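PDB 1PFF: methionine gamma-lyase from Trichomonas vaginalis, which belongs to the Cys/Met metabolism family of PLP-dependent enzymes, a branch of the large aminotransferase-like group. Local coordinates for residues S42-Y47 against T96-D101. Numbering follows the deposited sequence.
Sequences SDDCLY and TLKVID
Lys98 and Asp43 meet tip to tip, the ammonium NZ lying 2.7 Å from Asp43 OD2 in a salt bridge that uses the syn lone pair of that oxygen. A second, weak bond from NZ reaches Asp43 OD1 at 3.2 Å, so the amine leans on OD2 and shares the other oxygen only weakly. A long, flexible chain suits Lys98 here: extended through chi2, it bends at chi3 (88°), and this turn brings NZ in among three residues of 42-47. The tighter part of the contact is where the buried Asp43 and Ile100 meet. The CD1 methyl of Ile100 lies over the face of the carboxylate, 3.6 Å from Asp43 CG, while both residues lean on Phe89 of strand 84-90. Asp43 ends strand 39-43, a parallel neighbour of strand 84-90 in the seven-stranded sheet of this PLP-dependent enzyme; segment 96-101 belongs to the loop from strand 84-90 to helix 102-109. Where the strand gives out, Asp43 OD1 accepts a hydrogen bond from Cys45 N at 3.0 Å, which comes from above the carboxylate plane, on the face opposite Ile100 CD1. This closes an Asx turn, to which a short side chain ending in a carboxylate is well suited. Asp43 OD2 also receives Met70 N-H, which helps to fix the group's rotation. Toward the partly exposed side the contact thins. Asp44 comes across the lysine at about a right angle and offers OD1 to NZ at 3.1 Å, a second salt bridge, and Asp69 adds a third acid; so many carboxylates would probably keep the amine protonated. Cys45, small and polarisable, brings SG to 3.3 Å from Lys98 NZ.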
loop_
_atom_site.group_PDB
_atom_site.type_symbol
_atom_site.label_atom_id
_atom_site.label_comp_id
_atom_site.label_asym_id
_atom_site.label_seq_id
_atom_site.Cartn_x
_atom_site.Cartn_y
_atom_site.Cartn_z
ATOM N N SER A 42 -28.752 -26.183 -6.541
ATOM C CA SER A 42 -27.342 -26.012 -6.869
ATOM C C SER A 42 -26.861 -27.195 -7.692
ATOM O O SER A 42 -27.389 -28.305 -7.577
ATOM C CB SER A 42 -26.506 -25.906 -5.591
ATOM O OG SER A 42 -25.113 -25.844 -5.891
ATOM N N ASP A 43 -25.870 -26.946 -8.543
ATOM C CA ASP A 43 -25.175 -28.027 -9.207
ATOM C C ASP A 43 -24.398 -28.844 -8.169
ATOM O O ASP A 43 -24.037 -28.339 -7.104
ATOM C CB ASP A 43 -24.240 -27.506 -10.298
ATOM C CG ASP A 43 -23.608 -28.629 -11.102
ATOM O OD1 ASP A 43 -22.361 -28.713 -11.109
ATOM O OD2 ASP A 43 -24.277 -29.475 -11.743
ATOM N N ASP A 44 -24.154 -30.110 -8.484
ATOM C CA ASP A 44 -23.480 -31.001 -7.551
ATOM C C ASP A 44 -21.957 -31.018 -7.721
ATOM O O ASP A 44 -21.278 -31.798 -7.065
ATOM C CB ASP A 44 -24.066 -32.416 -7.658
ATOM C CG ASP A 44 -23.758 -33.080 -8.985
ATOM O OD1 ASP A 44 -23.175 -32.426 -9.878
ATOM O OD2 ASP A 44 -24.065 -34.259 -9.232
ATOM N N CYS A 45 -21.434 -30.177 -8.613
ATOM C CA CYS A 45 -19.988 -30.028 -8.795
ATOM C C CYS A 45 -19.546 -28.659 -8.291
ATOM O O CYS A 45 -19.481 -27.692 -9.061
ATOM C CB CYS A 45 -19.597 -30.174 -10.267
ATOM S SG CYS A 45 -19.902 -31.785 -11.016
ATOM N N LEU A 46 -19.234 -28.575 -7.003
ATOM C CA LEU A 46 -18.893 -27.290 -6.398
ATOM C C LEU A 46 -17.479 -27.235 -5.819
ATOM O O LEU A 46 -16.939 -28.240 -5.346
ATOM C CB LEU A 46 -19.912 -26.902 -5.323
ATOM C CG LEU A 46 -21.375 -26.677 -5.727
ATOM C CD1 LEU A 46 -22.155 -26.206 -4.515
ATOM C CD2 LEU A 46 -21.531 -25.700 -6.901
ATOM N N TYR A 47 -16.884 -26.049 -5.899
ATOM C CA TYR A 47 -15.709 -25.719 -5.112
ATOM C C TYR A 47 -16.066 -26.014 -3.658
ATOM O O TYR A 47 -17.175 -25.695 -3.210
ATOM C CB TYR A 47 -15.366 -24.238 -5.309
ATOM C CG TYR A 47 -14.351 -23.657 -4.338
ATOM C CD1 TYR A 47 -13.138 -24.304 -4.084
ATOM C CD2 TYR A 47 -14.599 -22.444 -3.691
ATOM C CE1 TYR A 47 -12.205 -23.768 -3.194
ATOM C CE2 TYR A 47 -13.670 -21.894 -2.803
ATOM C CZ TYR A 47 -12.475 -22.562 -2.561
ATOM O OH TYR A 47 -11.548 -22.033 -1.686
ATOM N N THR A 96 -13.615 -31.807 -12.586
ATOM C CA THR A 96 -13.360 -32.412 -13.891
ATOM C C THR A 96 -13.910 -31.609 -15.067
ATOM O O THR A 96 -14.109 -32.161 -16.153
ATOM C CB THR A 96 -13.893 -33.852 -13.929
ATOM O OG1 THR A 96 -15.230 -33.859 -13.426
ATOM C CG2 THR A 96 -13.118 -34.751 -12.953
ATOM N N LEU A 97 -14.174 -30.327 -14.818
ATOM C CA LEU A 97 -14.478 -29.335 -15.859
ATOM C C LEU A 97 -15.784 -29.655 -16.585
ATOM O O LEU A 97 -15.920 -29.429 -17.791
ATOM C CB LEU A 97 -13.313 -29.215 -16.863
ATOM C CG LEU A 97 -11.960 -28.539 -16.556
ATOM C CD1 LEU A 97 -12.131 -27.093 -16.084
ATOM C CD2 LEU A 97 -11.120 -29.333 -15.565
ATOM N N LYS A 98 -16.739 -30.203 -15.842
ATOM C CA LYS A 98 -18.071 -30.423 -16.389
ATOM C C LYS A 98 -18.616 -29.113 -16.946
ATOM O O LYS A 98 -18.494 -28.054 -16.314
ATOM C CB LYS A 98 -19.001 -30.968 -15.317
ATOM C CG LYS A 98 -20.364 -31.415 -15.855
ATOM C CD LYS A 98 -21.210 -31.973 -14.717
ATOM C CE LYS A 98 -22.005 -30.856 -14.025
ATOM N NZ LYS A 98 -22.697 -31.405 -12.819
ATOM N N VAL A 99 -19.221 -29.186 -18.128
ATOM C CA VAL A 99 -19.757 -27.992 -18.777
ATOM C C VAL A 99 -21.279 -27.936 -18.643
ATOM O O VAL A 99 -21.974 -28.898 -18.972
ATOM C CB VAL A 99 -19.358 -27.938 -20.279
ATOM C CG1 VAL A 99 -20.014 -26.747 -20.960
ATOM C CG2 VAL A 99 -17.828 -27.888 -20.438
ATOM N N ILE A 100 -21.794 -26.817 -18.149
ATOM C CA ILE A 100 -23.240 -26.627 -18.052
ATOM C C ILE A 100 -23.693 -25.595 -19.086
ATOM O O ILE A 100 -23.109 -24.502 -19.186
ATOM C CB ILE A 100 -23.643 -26.211 -16.614
ATOM C CG1 ILE A 100 -23.259 -27.320 -15.624
ATOM C CG2 ILE A 100 -25.150 -25.891 -16.535
ATOM C CD1 ILE A 100 -23.107 -26.842 -14.150
ATOM N N ASP A 101 -24.728 -25.951 -19.848
ATOM C CA ASP A 101 -25.301 -25.057 -20.841
ATOM C C ASP A 101 -26.021 -23.890 -20.151
ATOM O O ASP A 101 -27.124 -24.054 -19.613
ATOM C CB ASP A 101 -26.252 -25.843 -21.756
ATOM C CG ASP A 101 -26.693 -25.047 -22.962
ATOM O OD1 ASP A 101 -26.898 -25.667 -24.022
ATOM O OD2 ASP A 101 -26.885 -23.811 -22.949
#